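Long-range contact in PrgB (Enterococcus faecalis, PDB 6EVU), which promotes cell aggregation, biofilm formation and conjugation through DNA binding and compaction, this piece being its adhesin domain: residues A[203-215]-A[288-302]. Residues are numbered along the deposited sequence; the frame is centred on the assembly and turned at random.
With TRS (2-amino-2-hydroxymethyl-propane-1,3-diol), chain C; PO4 (phosphate ion), chain B.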
loop_
_atom_site.group_PDB
_atom_site.type_symbol
_atom_site.label_atom_id
_atom_site.label_comp_id
_atom_site.label_asym_id
_atom_site.label_seq_id
_atom_site.Cartn_x
_atom_site.Cartn_y
_atom_site.Cartn_z
ATOM N N SER A 203 14.321 -5.304 -4.080
ATOM C CA SER A 203 15.333 -6.179 -4.644
ATOM C C SER A 203 16.250 -5.408 -5.588
ATOM O O SER A 203 16.956 -6.006 -6.399
ATOM C CB SER A 203 14.652 -7.340 -5.364
ATOM O OG SER A 203 13.870 -6.828 -6.436
ATOM N N LEU A 204 16.267 -4.081 -5.465
ATOM C CA LEU A 204 16.913 -3.210 -6.439
ATOM C C LEU A 204 18.426 -3.395 -6.440
ATOM O O LEU A 204 19.071 -3.398 -5.385
ATOM C CB LEU A 204 16.600 -1.751 -6.134
ATOM C CG LEU A 204 15.239 -1.229 -6.606
ATOM C CD1 LEU A 204 15.039 0.108 -5.949
ATOM C CD2 LEU A 204 15.181 -1.116 -8.134
ATOM N N THR A 205 18.986 -3.527 -7.638
ATOM C CA THR A 205 20.427 -3.580 -7.830
ATOM C C THR A 205 20.765 -2.762 -9.070
ATOM O O THR A 205 19.882 -2.208 -9.730
ATOM C CB THR A 205 20.901 -5.026 -7.968
ATOM O OG1 THR A 205 20.502 -5.543 -9.238
ATOM C CG2 THR A 205 20.366 -5.912 -6.843
ATOM N N ASN A 206 22.055 -2.668 -9.407
ATOM C CA ASN A 206 22.361 -2.026 -10.677
ATOM C C ASN A 206 21.926 -2.896 -11.857
ATOM O O ASN A 206 21.609 -2.363 -12.925
ATOM C CB ASN A 206 23.839 -1.675 -10.738
ATOM C CG ASN A 206 24.694 -2.797 -10.270
ATOM O OD1 ASN A 206 24.836 -3.005 -9.063
ATOM N ND2 ASN A 206 25.268 -3.549 -11.211
ATOM N N LYS A 207 21.849 -4.218 -11.687
ATOM C CA LYS A 207 21.400 -5.059 -12.797
ATOM C C LYS A 207 19.886 -4.977 -13.025
ATOM O O LYS A 207 19.428 -5.172 -14.156
ATOM C CB LYS A 207 21.808 -6.513 -12.566
ATOM C CG LYS A 207 22.914 -7.005 -13.477
ATOM C CD LYS A 207 23.515 -8.313 -12.983
ATOM C CE LYS A 207 24.550 -8.852 -13.963
ATOM N NZ LYS A 207 25.856 -8.142 -13.850
ATOM N N GLY A 208 19.105 -4.695 -11.983
ATOM C CA GLY A 208 17.649 -4.699 -12.046
ATOM C C GLY A 208 16.971 -4.830 -10.694
ATOM O O GLY A 208 17.320 -4.132 -9.740
ATOM N N GLY A 209 15.977 -5.706 -10.597
ATOM C CA GLY A 209 15.154 -5.759 -9.407
ATOM C C GLY A 209 14.113 -4.637 -9.378
ATOM O O GLY A 209 13.937 -3.867 -10.335
ATOM N N HIS A 210 13.419 -4.542 -8.248
ATOM C CA HIS A 210 12.340 -3.565 -8.125
ATOM C C HIS A 210 12.129 -3.248 -6.658
ATOM O O HIS A 210 12.518 -4.023 -5.781
ATOM C CB HIS A 210 11.027 -4.068 -8.770
ATOM C CG HIS A 210 10.248 -5.038 -7.939
ATOM N ND1 HIS A 210 10.460 -6.400 -7.985
ATOM C CD2 HIS A 210 9.223 -4.846 -7.077
ATOM C CE1 HIS A 210 9.617 -6.998 -7.158
ATOM N NE2 HIS A 210 8.857 -6.078 -6.593
ATOM N N ALA A 211 11.443 -2.136 -6.389
ATOM C CA ALA A 211 11.109 -1.801 -5.006
ATOM C C ALA A 211 9.656 -1.359 -4.911
ATOM O O ALA A 211 9.159 -0.692 -5.817
ATOM C CB ALA A 211 11.978 -0.677 -4.445
ATOM N N GLU A 212 9.004 -1.756 -3.818
ATOM C CA GLU A 212 7.725 -1.167 -3.402
ATOM C C GLU A 212 8.002 0.153 -2.681
ATOM O O GLU A 212 8.988 0.265 -1.926
ATOM C CB GLU A 212 6.925 -2.135 -2.519
ATOM C CG GLU A 212 6.816 -3.489 -3.161
ATOM C CD GLU A 212 5.722 -4.364 -2.604
ATOM O OE1 GLU A 212 5.131 -4.014 -1.559
ATOM O OE2 GLU A 212 5.495 -5.453 -3.183
ATOM N N PHE A 213 7.180 1.173 -2.975
ATOM C CA PHE A 213 7.377 2.537 -2.465
ATOM C C PHE A 213 6.054 3.162 -2.050
ATOM O O PHE A 213 4.968 2.660 -2.380
ATOM C CB PHE A 213 8.034 3.459 -3.525
ATOM C CG PHE A 213 7.166 3.694 -4.767
ATOM C CD1 PHE A 213 6.255 4.742 -4.813
ATOM C CD2 PHE A 213 7.326 2.879 -5.888
ATOM C CE1 PHE A 213 5.485 4.970 -5.930
ATOM C CE2 PHE A 213 6.574 3.111 -7.040
ATOM C CZ PHE A 213 5.648 4.140 -7.068
ATOM N N VAL A 214 6.162 4.287 -1.328
ATOM C CA VAL A 214 5.102 5.265 -1.182
ATOM C C VAL A 214 5.609 6.620 -1.654
ATOM O O VAL A 214 6.813 6.862 -1.708
ATOM C CB VAL A 214 4.614 5.333 0.273
ATOM C CG1 VAL A 214 3.933 4.023 0.619
ATOM C CG2 VAL A 214 5.823 5.639 1.291
ATOM N N SER A 215 4.682 7.498 -2.042
ATOM C CA SER A 215 5.063 8.797 -2.605
ATOM C C SER A 215 3.845 9.713 -2.591
ATOM O O SER A 215 2.733 9.289 -2.241
ATOM C CB SER A 215 5.601 8.645 -4.030
ATOM O OG SER A 215 4.526 8.212 -4.849
ATOM N N THR A 288 10.623 -0.180 -10.991
ATOM C CA THR A 288 11.812 -0.886 -11.454
ATOM C C THR A 288 12.883 0.105 -11.784
ATOM O O THR A 288 13.806 -0.214 -12.554
ATOM C CB THR A 288 11.526 -1.738 -12.686
ATOM O OG1 THR A 288 10.989 -0.888 -13.693
ATOM C CG2 THR A 288 10.525 -2.887 -12.364
ATOM N N LYS A 289 12.698 1.339 -11.331
ATOM C CA LYS A 289 13.488 2.488 -11.770
ATOM C C LYS A 289 13.588 2.554 -13.288
ATOM O O LYS A 289 14.538 3.113 -13.826
ATOM C CB LYS A 289 14.883 2.479 -11.132
ATOM C CG LYS A 289 14.873 2.842 -9.658
ATOM C CD LYS A 289 16.242 2.640 -9.024
ATOM C CE LYS A 289 16.795 3.950 -8.491
ATOM N NZ LYS A 289 16.796 4.960 -9.584
ATOM N N GLY A 290 12.655 1.936 -14.007
ATOM C CA GLY A 290 12.554 2.071 -15.449
ATOM C C GLY A 290 12.872 0.834 -16.291
ATOM O O GLY A 290 12.663 0.887 -17.502
ATOM N N LYS A 291 13.397 -0.264 -15.716
ATOM C CA LYS A 291 13.654 -1.484 -16.476
ATOM C C LYS A 291 12.346 -2.222 -16.755
ATOM O O LYS A 291 11.453 -2.254 -15.903
ATOM C CB LYS A 291 14.630 -2.386 -15.707
ATOM C CG LYS A 291 16.124 -1.948 -15.781
ATOM C CD LYS A 291 16.796 -1.640 -14.412
ATOM C CE LYS A 291 18.039 -0.721 -14.555
ATOM N NZ LYS A 291 18.543 -0.157 -13.253
ATOM N N SER A 292 12.211 -2.785 -17.970
ATOM C CA SER A 292 10.983 -3.455 -18.382
ATOM C C SER A 292 11.017 -4.974 -18.229
ATOM O O SER A 292 9.954 -5.597 -18.124
ATOM C CB SER A 292 10.621 -3.086 -19.836
ATOM O OG SER A 292 11.438 -3.735 -20.797
ATOM N N ASN A 293 12.182 -5.591 -18.199
ATOM C CA ASN A 293 12.203 -7.039 -18.054
ATOM C C ASN A 293 12.667 -7.413 -16.659
ATOM O O ASN A 293 13.748 -7.994 -16.511
ATOM C CB ASN A 293 13.133 -7.682 -19.086
ATOM C CG ASN A 293 12.552 -7.664 -20.484
ATOM O OD1 ASN A 293 11.362 -7.930 -20.682
ATOM N ND2 ASN A 293 13.390 -7.330 -21.467
ATOM N N VAL A 294 11.892 -7.038 -15.647
ATOM C CA VAL A 294 12.110 -7.431 -14.255
ATOM C C VAL A 294 10.959 -8.349 -13.841
ATOM O O VAL A 294 9.793 -7.919 -13.838
ATOM C CB VAL A 294 12.225 -6.215 -13.309
ATOM C CG1 VAL A 294 12.424 -6.662 -11.851
ATOM C CG2 VAL A 294 13.382 -5.303 -13.714
ATOM N N PRO A 295 11.230 -9.611 -13.497
ATOM C CA PRO A 295 10.152 -10.513 -13.063
ATOM C C PRO A 295 9.460 -10.056 -11.772
ATOM O O PRO A 295 10.042 -9.346 -10.941
ATOM C CB PRO A 295 10.878 -11.844 -12.839
ATOM C CG PRO A 295 12.258 -11.649 -13.412
ATOM C CD PRO A 295 12.558 -10.194 -13.269
ATOM N N VAL A 296 8.201 -10.496 -11.622
ATOM C CA VAL A 296 7.335 -10.316 -10.446
ATOM C C VAL A 296 7.447 -8.902 -9.886
ATOM O O VAL A 296 7.498 -8.704 -8.670
ATOM C CB VAL A 296 7.589 -11.406 -9.363
ATOM C CG1 VAL A 296 7.237 -12.760 -9.932
ATOM C CG2 VAL A 296 9.020 -11.415 -8.829
ATOM N N SER A 297 7.397 -7.905 -10.774
ATOM C CA SER A 297 7.632 -6.512 -10.400
ATOM C C SER A 297 6.424 -5.615 -10.663
ATOM O O SER A 297 6.583 -4.385 -10.800
ATOM C CB SER A 297 8.866 -5.970 -11.129
ATOM O OG SER A 297 8.638 -5.870 -12.535
ATOM N N SER A 298 5.209 -6.210 -10.755
ATOM C CA SER A 298 4.033 -5.419 -11.064
ATOM C C SER A 298 2.758 -5.867 -10.335
ATOM O O SER A 298 1.656 -5.486 -10.756
ATOM C CB SER A 298 3.770 -5.392 -12.612
ATOM O OG SER A 298 3.818 -6.721 -13.175
ATOM N N ALA A 299 2.860 -6.619 -9.242
ATOM C CA ALA A 299 1.693 -6.813 -8.394
ATOM C C ALA A 299 2.135 -6.785 -6.934
ATOM O O ALA A 299 3.178 -7.333 -6.587
ATOM C CB ALA A 299 1.022 -8.163 -8.665
ATOM N N GLN A 300 1.297 -6.163 -6.086
ATOM C CA GLN A 300 1.712 -5.993 -4.697
ATOM C C GLN A 300 0.501 -6.115 -3.778
ATOM O O GLN A 300 -0.655 -5.973 -4.181
ATOM C CB GLN A 300 2.382 -4.614 -4.502
ATOM C CG GLN A 300 1.357 -3.478 -4.542
ATOM C CD GLN A 300 2.029 -2.114 -4.688
ATOM O OE1 GLN A 300 1.806 -1.376 -5.629
ATOM N NE2 GLN A 300 2.840 -1.765 -3.707
ATOM N N TRP A 301 0.818 -6.332 -2.487
ATOM C CA TRP A 301 -0.190 -6.276 -1.437
ATOM C C TRP A 301 0.055 -4.998 -0.658
ATOM O O TRP A 301 1.178 -4.794 -0.194
ATOM C CB TRP A 301 -0.030 -7.505 -0.534
ATOM C CG TRP A 301 -0.901 -7.469 0.708
ATOM C CD1 TRP A 301 -2.078 -6.826 0.844
ATOM C CD2 TRP A 301 -0.641 -8.106 1.977
ATOM N NE1 TRP A 301 -2.590 -6.980 2.110
ATOM C CE2 TRP A 301 -1.721 -7.766 2.827
ATOM C CE3 TRP A 301 0.415 -8.884 2.485
ATOM C CZ2 TRP A 301 -1.777 -8.225 4.167
ATOM C CZ3 TRP A 301 0.334 -9.354 3.796
ATOM C CH2 TRP A 301 -0.736 -8.990 4.616
ATOM N N PHE A 302 -0.964 -4.152 -0.535
ATOM C CA PHE A 302 -0.864 -2.940 0.279
ATOM C C PHE A 302 -1.884 -3.062 1.404
ATOM O O PHE A 302 -3.082 -2.957 1.172
ATOM C CB PHE A 302 -1.097 -1.637 -0.492
ATOM C CG PHE A 302 -0.836 -0.454 0.388
ATOM C CD1 PHE A 302 0.497 -0.076 0.636
ATOM C CD2 PHE A 302 -1.846 0.119 1.108
ATOM C CE1 PHE A 302 0.794 0.962 1.490
ATOM C CE2 PHE A 302 -1.557 1.181 2.033
ATOM C CZ PHE A 302 -0.247 1.582 2.212
HETATM C C TRS C . 4.826 -7.499 0.093
HETATM C C1 TRS C . 5.669 -8.616 0.772
HETATM C C2 TRS C . 3.458 -7.336 0.766
HETATM C C3 TRS C . 4.642 -7.814 -1.415
HETATM N N TRS C . 5.556 -6.262 0.305
HETATM O O1 TRS C . 6.948 -8.482 0.158
HETATM O O2 TRS C . 3.590 -7.160 2.152
HETATM O O3 TRS C . 3.631 -6.895 -1.898
HETATM P P PO4 B . 6.029 -11.783 -14.762
HETATM O O1 PO4 B . 7.010 -12.127 -13.657
HETATM O O2 PO4 B . 6.243 -10.315 -15.131
HETATM O O3 PO4 B . 6.352 -12.634 -15.980
HETATM O O4 PO4 B . 4.584 -12.046 -14.447
HETATM O O HOH W 1 11.850 -8.628 -8.802
HETATM O O HOH W 2 2.925 -2.726 -0.803
#
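His-210 lays its imidazole on Ser-297. From the backbone outward, His-210 CB packs against the methyl CG2 of Thr-288, 3.8 Å away, and against Ser-297 CB, which CG also meets. With CG held between the backbone N and the carbonyl carbon (chi1 79°), the ring lies over Ser-297, whose CA stands 3.7 Å from the ring centroid and 9° off the normal, a CH-pi contact; CD2 sits against this same CA. ND1 and a water lie 2.8 Å apart, the water in the ring plane at the edge; the same water donates to Pro-295 O. At the far end CE1 comes within 3.1 Å of Val-296 O, with NE2 a little farther from that oxygen. Ser-297 OG donates to Val-294 O from above the carbonyl plane, which links Ser-297 back to Val-294. Val-294 CG1, anti to the backbone N, reaches Gly-209 O at 3.5 Å; this buried carbonyl has no polar partner in the model.

Further along, strands 211-215 and 299-302 diverge at 49°, with axes 9.4 Å apart at closest approach, so side chains and small molecules bridge them. The Glu-212 carboxylate accepts from a bound Tris, N to OE1 and O3 to OE2 (2.7 Å), while Tris O3 in turn receives Trp-301 N. A second water donates to OE1 and to Trp-301 O and accepts from Gln-300 NE2, which also bonds Gly-285 O. Asn-201 and Asp-260 help hold the Tris, probably a crystallisation additive.

No direct hydrogen bond joins the segments: the CH-pi contact, apolar contacts and first water join the loops beside the strands, and the second water joins two strands from different sheets of this GbpC-type adhesin domain. The Tris bound at Glu-212 is consistent with this site accepting a small polar, probably cationic, molecule.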